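Local coordinates for phosphoribosylformylglycinamidine synthase 2 (Thermus thermophilus, PDB 3VIU), which is a PurM-like enzyme with two pairs of AIR synthase related N- and C-terminal domains, binding adenosine-5'-diphosphate and magnesium, at residues A[66-71]-A[257-262]; A[61-64]-A[70-73]; A[676-679]-A[683-686]. One frame throughout, in Å; residues are numbered along the deposited sequence.

Contact 1: A[66-71]-A[257-262]; sequences GENAGV and VQDMGA. With ADP (adenosine-5'-diphosphate), chain B.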
loop_
_atom_site.group_PDB
_atom_site.type_symbol
_atom_site.label_atom_id
_atom_site.label_comp_id
_atom_site.label_asym_id
_atom_site.label_seq_id
_atom_site.Cartn_x
_atom_site.Cartn_y
_atom_site.Cartn_z
ATOM N N GLY A 66 14.201 6.236 -3.913
ATOM C CA GLY A 66 15.644 6.180 -3.781
ATOM C C GLY A 66 16.029 5.698 -2.397
ATOM O O GLY A 66 16.995 4.957 -2.220
ATOM N N GLU A 67 15.257 6.124 -1.407
ATOM C CA GLU A 67 15.498 5.734 -0.029
ATOM C C GLU A 67 14.499 4.669 0.399
ATOM O O GLU A 67 13.533 4.394 -0.311
ATOM C CB GLU A 67 15.399 6.957 0.871
ATOM C CG GLU A 67 16.505 7.954 0.620
ATOM C CD GLU A 67 17.873 7.295 0.682
ATOM O OE1 GLU A 67 18.097 6.500 1.623
ATOM O OE2 GLU A 67 18.721 7.568 -0.198
ATOM N N ASN A 68 14.729 4.074 1.563
ATOM C CA ASN A 68 13.856 3.019 2.069
ATOM C C ASN A 68 12.368 3.362 2.140
ATOM O O ASN A 68 11.534 2.469 2.274
ATOM C CB ASN A 68 14.350 2.559 3.439
ATOM C CG ASN A 68 15.672 1.822 3.361
ATOM O OD1 ASN A 68 16.327 1.600 4.377
ATOM N ND2 ASN A 68 16.069 1.431 2.153
ATOM N N ALA A 69 12.035 4.646 2.065
ATOM C CA ALA A 69 10.641 5.066 2.096
ATOM C C ALA A 69 10.503 6.509 1.641
ATOM O O ALA A 69 11.497 7.240 1.563
ATOM C CB ALA A 69 10.064 4.905 3.495
ATOM N N GLY A 70 9.268 6.904 1.328
ATOM C CA GLY A 70 8.991 8.262 0.905
ATOM C C GLY A 70 8.605 9.088 2.119
ATOM O O GLY A 70 7.992 8.578 3.055
ATOM N N VAL A 71 8.974 10.363 2.119
ATOM C CA VAL A 71 8.664 11.235 3.239
ATOM C C VAL A 71 8.089 12.543 2.742
ATOM O O VAL A 71 8.605 13.138 1.801
ATOM C CB VAL A 71 9.925 11.560 4.070
ATOM C CG1 VAL A 71 9.521 12.231 5.392
ATOM C CG2 VAL A 71 10.730 10.292 4.314
ATOM N N VAL A 257 21.253 4.632 8.200
ATOM C CA VAL A 257 20.626 3.453 8.777
ATOM C C VAL A 257 20.018 2.629 7.655
ATOM O O VAL A 257 19.334 3.160 6.780
ATOM C CB VAL A 257 19.504 3.827 9.755
ATOM C CG1 VAL A 257 18.951 2.570 10.393
ATOM C CG2 VAL A 257 20.017 4.788 10.810
ATOM N N GLN A 258 20.273 1.327 7.684
ATOM C CA GLN A 258 19.763 0.422 6.669
ATOM C C GLN A 258 19.162 -0.812 7.305
ATOM O O GLN A 258 19.719 -1.373 8.249
ATOM C CB GLN A 258 20.888 -0.015 5.726
ATOM C CG GLN A 258 20.903 0.704 4.407
ATOM C CD GLN A 258 19.574 0.596 3.692
ATOM O OE1 GLN A 258 19.120 -0.496 3.359
ATOM N NE2 GLN A 258 18.939 1.730 3.462
ATOM N N ASP A 259 18.012 -1.232 6.798
ATOM C CA ASP A 259 17.389 -2.435 7.313
ATOM C C ASP A 259 17.858 -3.546 6.404
ATOM O O ASP A 259 18.278 -3.309 5.270
ATOM C CB ASP A 259 15.862 -2.342 7.271
ATOM C CG ASP A 259 15.338 -1.965 5.903
ATOM O OD1 ASP A 259 15.614 -0.829 5.459
ATOM O OD2 ASP A 259 14.652 -2.799 5.273
HETATM N N MSE A 260 17.797 -4.764 6.909
HETATM C CA MSE A 260 18.206 -5.899 6.119
HETATM C C MSE A 260 16.972 -6.689 5.731
HETATM O O MSE A 260 16.154 -7.048 6.577
HETATM C CB MSE A 260 19.196 -6.747 6.912
HETATM C CG MSE A 260 20.467 -5.977 7.214
HETATM SE SE MSE A 260 21.816 -7.028 8.060
HETATM C CE MSE A 260 21.724 -8.572 6.920
ATOM N N GLY A 261 16.826 -6.920 4.436
ATOM C CA GLY A 261 15.684 -7.662 3.953
ATOM C C GLY A 261 16.152 -8.645 2.915
ATOM O O GLY A 261 17.028 -9.467 3.174
ATOM N N ALA A 262 15.569 -8.555 1.730
ATOM C CA ALA A 262 15.938 -9.436 0.641
ATOM C C ALA A 262 17.424 -9.248 0.356
ATOM O O ALA A 262 17.887 -8.119 0.193
ATOM C CB ALA A 262 15.115 -9.098 -0.595
HETATM P PB ADP B . 13.241 -2.763 0.139
HETATM O O1B ADP B . 13.822 -3.975 -0.504
HETATM O O2B ADP B . 11.711 -3.058 0.544
HETATM O O3B ADP B . 14.154 -2.391 1.507
HETATM P PA ADP B . 13.299 -1.944 -2.464
HETATM O O1A ADP B . 14.703 -2.163 -2.907
HETATM O O2A ADP B . 12.465 -3.318 -2.670
HETATM O O3A ADP B . 13.288 -1.484 -0.887
HETATM O "O5'" ADP B . 12.554 -0.784 -3.342
HETATM C "C5'" ADP B . 13.505 -0.169 -4.233
HETATM C "C4'" ADP B . 13.397 1.384 -4.262
HETATM O "O4'" ADP B . 12.655 1.836 -5.440
HETATM C "C3'" ADP B . 12.658 1.998 -3.045
HETATM O "O3'" ADP B . 13.222 3.280 -2.738
HETATM C "C2'" ADP B . 11.209 2.087 -3.523
HETATM O "O2'" ADP B . 10.464 3.082 -2.816
HETATM C "C1'" ADP B . 11.357 2.385 -5.018
HETATM N N9 ADP B . 10.261 1.795 -5.799
HETATM C C8 ADP B . 10.120 0.477 -6.134
HETATM N N7 ADP B . 9.037 0.298 -6.833
HETATM C C5 ADP B . 8.409 1.481 -6.995
HETATM C C6 ADP B . 7.222 1.907 -7.645
HETATM N N6 ADP B . 6.420 0.997 -8.311
HETATM N N1 ADP B . 6.891 3.217 -7.600
HETATM C C2 ADP B . 7.655 4.115 -6.960
HETATM N N3 ADP B . 8.779 3.755 -6.337
HETATM C C4 ADP B . 9.188 2.468 -6.330
#

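Contact 2: A[61-64]-A[70-73]; sequences VLQG and GVVR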
loop_
_atom_site.group_PDB
_atom_site.type_symbol
_atom_site.label_atom_id
_atom_site.label_comp_id
_atom_site.label_asym_id
_atom_site.label_seq_id
_atom_site.Cartn_x
_atom_site.Cartn_y
_atom_site.Cartn_z
ATOM N N VAL A 61 7.006 17.159 -0.732
ATOM C CA VAL A 61 7.996 16.083 -0.793
ATOM C C VAL A 61 9.323 16.442 -0.137
ATOM O O VAL A 61 9.919 17.470 -0.446
ATOM C CB VAL A 61 8.281 15.652 -2.253
ATOM C CG1 VAL A 61 9.337 14.560 -2.270
ATOM C CG2 VAL A 61 7.003 15.151 -2.915
ATOM N N LEU A 62 9.783 15.591 0.775
ATOM C CA LEU A 62 11.061 15.816 1.453
ATOM C C LEU A 62 12.031 14.742 0.992
ATOM O O LEU A 62 13.244 14.951 0.981
ATOM C CB LEU A 62 10.911 15.734 2.977
ATOM C CG LEU A 62 10.010 16.743 3.690
ATOM C CD1 LEU A 62 10.048 16.477 5.182
ATOM C CD2 LEU A 62 10.464 18.160 3.389
ATOM N N GLN A 63 11.469 13.595 0.611
ATOM C CA GLN A 63 12.240 12.445 0.147
ATOM C C GLN A 63 11.393 11.582 -0.783
ATOM O O GLN A 63 10.331 11.100 -0.389
ATOM C CB GLN A 63 12.684 11.606 1.343
ATOM C CG GLN A 63 13.722 10.561 1.006
ATOM C CD GLN A 63 14.876 11.155 0.232
ATOM O OE1 GLN A 63 14.836 11.236 -0.998
ATOM N NE2 GLN A 63 15.905 11.600 0.950
ATOM N N GLY A 64 11.866 11.392 -2.012
ATOM C CA GLY A 64 11.142 10.582 -2.977
ATOM C C GLY A 64 11.783 9.218 -3.186
ATOM O O GLY A 64 12.540 8.756 -2.329
ATOM N N GLY A 70 9.268 6.904 1.328
ATOM C CA GLY A 70 8.991 8.262 0.905
ATOM C C GLY A 70 8.605 9.088 2.119
ATOM O O GLY A 70 7.992 8.578 3.055
ATOM N N VAL A 71 8.974 10.363 2.119
ATOM C CA VAL A 71 8.664 11.235 3.239
ATOM C C VAL A 71 8.089 12.543 2.742
ATOM O O VAL A 71 8.605 13.138 1.801
ATOM C CB VAL A 71 9.925 11.560 4.070
ATOM C CG1 VAL A 71 9.521 12.231 5.392
ATOM C CG2 VAL A 71 10.730 10.292 4.314
ATOM N N VAL A 72 7.013 12.984 3.378
ATOM C CA VAL A 72 6.375 14.237 3.013
ATOM C C VAL A 72 6.219 15.093 4.258
ATOM O O VAL A 72 6.173 14.580 5.379
ATOM C CB VAL A 72 4.978 14.012 2.391
ATOM C CG1 VAL A 72 5.100 13.147 1.150
ATOM C CG2 VAL A 72 4.039 13.381 3.415
ATOM N N ARG A 73 6.148 16.401 4.051
ATOM C CA ARG A 73 5.988 17.356 5.141
ATOM C C ARG A 73 4.505 17.447 5.493
ATOM O O ARG A 73 3.662 17.501 4.596
ATOM C CB ARG A 73 6.502 18.726 4.689
ATOM C CG ARG A 73 6.400 19.814 5.725
ATOM C CD ARG A 73 7.685 20.604 5.751
ATOM N NE ARG A 73 7.899 21.370 4.534
ATOM C CZ ARG A 73 9.072 21.882 4.181
ATOM N NH1 ARG A 73 10.132 21.696 4.953
ATOM N NH2 ARG A 73 9.182 22.594 3.067
#

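Contact 3: A[676-679]-A[683-686]; sequences LLEE and PYRV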
loop_
_atom_site.group_PDB
_atom_site.type_symbol
_atom_site.label_atom_id
_atom_site.label_comp_id
_atom_site.label_asym_id
_atom_site.label_seq_id
_atom_site.Cartn_x
_atom_site.Cartn_y
_atom_site.Cartn_z
ATOM N N LEU A 676 -21.505 27.267 -3.365
ATOM C CA LEU A 676 -20.124 26.845 -3.583
ATOM C C LEU A 676 -20.009 25.855 -4.750
ATOM O O LEU A 676 -19.190 26.041 -5.655
ATOM C CB LEU A 676 -19.560 26.230 -2.295
ATOM C CG LEU A 676 -18.133 25.660 -2.268
ATOM C CD1 LEU A 676 -17.641 25.587 -0.824
ATOM C CD2 LEU A 676 -18.102 24.268 -2.905
ATOM N N LEU A 677 -20.833 24.814 -4.739
ATOM C CA LEU A 677 -20.789 23.827 -5.808
ATOM C C LEU A 677 -21.061 24.471 -7.163
ATOM O O LEU A 677 -20.414 24.140 -8.158
ATOM C CB LEU A 677 -21.801 22.714 -5.546
ATOM C CG LEU A 677 -21.554 21.912 -4.271
ATOM C CD1 LEU A 677 -22.679 20.919 -4.079
ATOM C CD2 LEU A 677 -20.208 21.212 -4.354
ATOM N N GLU A 678 -22.018 25.394 -7.199
ATOM C CA GLU A 678 -22.358 26.083 -8.438
ATOM C C GLU A 678 -21.196 26.910 -8.980
ATOM O O GLU A 678 -20.936 26.906 -10.180
ATOM C CB GLU A 678 -23.573 26.976 -8.219
ATOM C CG GLU A 678 -24.874 26.328 -8.627
ATOM C CD GLU A 678 -26.044 26.834 -7.826
ATOM O OE1 GLU A 678 -26.058 28.039 -7.491
ATOM O OE2 GLU A 678 -26.955 26.027 -7.538
ATOM N N GLU A 679 -20.498 27.616 -8.097
ATOM C CA GLU A 679 -19.364 28.435 -8.515
ATOM C C GLU A 679 -18.229 27.565 -9.042
ATOM O O GLU A 679 -17.276 28.073 -9.635
ATOM C CB GLU A 679 -18.858 29.296 -7.351
ATOM C CG GLU A 679 -19.923 30.213 -6.765
ATOM C CD GLU A 679 -19.379 31.177 -5.725
ATOM O OE1 GLU A 679 -18.712 30.721 -4.768
ATOM O OE2 GLU A 679 -19.631 32.396 -5.863
ATOM N N PRO A 683 -22.039 19.470 -11.139
ATOM C CA PRO A 683 -23.421 18.985 -11.113
ATOM C C PRO A 683 -23.657 18.502 -9.692
ATOM O O PRO A 683 -22.740 17.970 -9.063
ATOM C CB PRO A 683 -23.402 17.825 -12.104
ATOM C CG PRO A 683 -22.251 18.157 -13.025
ATOM C CD PRO A 683 -21.218 18.670 -12.063
ATOM N N TYR A 684 -24.861 18.704 -9.176
ATOM C CA TYR A 684 -25.173 18.271 -7.819
ATOM C C TYR A 684 -26.675 18.121 -7.665
ATOM O O TYR A 684 -27.444 18.534 -8.536
ATOM C CB TYR A 684 -24.646 19.285 -6.792
ATOM C CG TYR A 684 -25.489 20.536 -6.647
ATOM C CD1 TYR A 684 -26.625 20.547 -5.832
ATOM C CD2 TYR A 684 -25.163 21.704 -7.333
ATOM C CE1 TYR A 684 -27.416 21.688 -5.704
ATOM C CE2 TYR A 684 -25.951 22.855 -7.215
ATOM C CZ TYR A 684 -27.075 22.836 -6.398
ATOM O OH TYR A 684 -27.862 23.960 -6.284
ATOM N N ARG A 685 -27.085 17.523 -6.551
ATOM C CA ARG A 685 -28.500 17.322 -6.262
ATOM C C ARG A 685 -28.776 17.223 -4.776
ATOM O O ARG A 685 -27.958 16.718 -4.003
ATOM C CB ARG A 685 -29.021 16.047 -6.931
ATOM C CG ARG A 685 -29.398 16.189 -8.400
ATOM C CD ARG A 685 -30.656 15.375 -8.713
ATOM N NE ARG A 685 -31.845 15.946 -8.080
ATOM C CZ ARG A 685 -32.764 15.241 -7.421
ATOM N NH1 ARG A 685 -32.645 13.923 -7.292
ATOM N NH2 ARG A 685 -33.805 15.864 -6.883
ATOM N N VAL A 686 -29.944 17.717 -4.386
ATOM C CA VAL A 686 -30.386 17.660 -3.004
ATOM C C VAL A 686 -31.328 16.458 -2.937
ATOM O O VAL A 686 -32.513 16.575 -3.236
ATOM C CB VAL A 686 -31.160 18.936 -2.607
ATOM C CG1 VAL A 686 -31.569 18.855 -1.143
ATOM C CG2 VAL A 686 -30.295 20.170 -2.854
#

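Contact 1: A[66-71]-A[257-262]
Asn-68 meets Gln-258 and Asp-259 through side chains alone, the nearest backbone pair, Asn-68 CA and Gln-258 CA, standing 7.9 Å apart. The dense part is one small polar cluster. As modelled, OD1 of Asn-68 lies 2.8 Å from NE2 of Gln-258, and the same OD1 is 2.8 Å from OD1 of Asp-259. The amide of Asn-68 is probably turned over in the model, so only the closeness of the groups is claimed. Its plane is inclined by 67° to the Gln-258 amide and by 82° to the Asp-259 carboxylate. The Gln-258 chain bends at its second torsion, which brings its amide over to Asn-68, and the two side chains run at a slant to each other. In Asp-259 the CG is tucked between backbone N and carbonyl carbon (chi1 53°), which turns OD1 to Asn-68 and OD2 to the phosphate end of ADP.

Beyond this buried cluster the contact is loose. At its two ends Gly-66, Gly-261 and Ala-262, all partly exposed, do not touch the opposite segment. ADP lies next to Gly-66 and Glu-67: its O3' donates a hydrogen bond to Glu-67 O (2.7 Å), while Gly-66 N gives O3' only a weak one (3.3 Å). Asp-259 OD2 comes to 3.8 Å from ADP O3B without a bond being evident. Both segments border the nucleotide pocket, where Asp-109, another member, sits close to Asp-259.

Glu-67 turns elsewhere, forming a salt bridge with Arg-190. Helix 95-112 packs on Asn-68, Ala-69 and Asp-259, whereas helix 264-275 and strand 307-312 flank Gln-258.

Contact 2: A[61-64]-A[70-73]
Leu-62 and Gln-63 both stand opposite Val-71, a classic beta bulge in the hairpin formed by strands 61-63 and 70-75. The evidence is a shift of one residue in register: Val-61 pairs with Val-72 as an antiparallel non-hydrogen-bonded pair, and Gln-63 with Val-71 as a hydrogen-bonded one. Two amides share one carbonyl. Leu-62 N reaches Val-71 O at 2.9 Å, and Gln-63 N reaches the same Val-71 O at 3.1 Å along a less straight path, both from one face of the carbonyl plane. Val-71 N returns a bond of 2.9 Å to Gln-63 O, although the position of that oxygen is less certain. Leu-62 has near-helical backbone angles (phi -112°, psi -27°), as expected at the first bulge position.

Leu-62 holds its CG opposite the carbonyl carbon (chi1 -62°), which lays the branch against Arg-73, roughly at right angles to that side chain; its CD1 is 4.3 Å from Val-71 CG1. Gln-63 and Val-71 share a face of the sheet, with Gln-63 CB 3.8 Å from Val-71 CG2; the contact is made by CB, and the amide end turns away from the strand.

Further out, strand 61-63 is an outermost strand of its sheet, and strand 78-86 adjoins 70-75 on the other side. Val-72 packs on Leu-481 and Ala-482 of strand 479-488, in a different sheet, while Val-71 touches Met-113. Arg-73 NH1 forms a salt bridge with Glu-183, which would steady the guanidinium. Over one face of that group, toward its rim, lies Leu-62 CD2, 3.9 Å from Arg-73 NH1.

Contact 3: A[676-679]-A[683-686]
A hydrogen bond from Tyr-684 OH to Glu-678 OE2, 2.6 Å long, is the polar half of this contact, and the phenol meets that oxygen nearly head-on along its C-O bond. Carboxylate and ring planes differ by 32°. Glu-678 reaches the phenol by running extended beyond CG, and its CG lies at the ring edge, in plane, 3.9 Å from Tyr-684 CE2.

The apolar part is carried by Leu-677. Its CD1 touches Tyr-684 CB at 3.7 Å, and its CB is 3.9 Å from Tyr-684 CD2 on the ring. With chi1 at 77°, the ring starts out wedged over the tyrosine's own backbone, which lays it across the side of the helix, CB at Leu-677 and OH at Glu-678. Leu-677 also packs on Ile-567 of strand 563-567, the neighbour of strand 684-690.

The two interactions tie helix 670-679 to strand 684-690 in the second C-terminal AIR synthase related domain. With Leu-677 buried and Glu-678 exposed, the phenol bridges core and surface; its short bond to a carboxylate probably favours the ionised glutamate.

How the contacts relate
Contact 2 opens first along the chain, at 61-64, and contact 1 begins on the stretch where contact 2 ends. Their centres are about 13 Å apart, and they share Gly-70 and Val-71 at the start of strand 70-75. Contact 2 closes the hairpin at the edge of the six-stranded sheet, and contact 1 reaches from the loop just before that strand to strand 254-259, an outermost strand of a seven-stranded sheet. The first N- and C-terminal domains therefore meet beside the ADP pocket. Contact 3 comes last, in the second C-terminal domain, its centre about 45 Å from that of contact 1 and 35 Å from that of contact 2. It is local packing remote from the nucleotide.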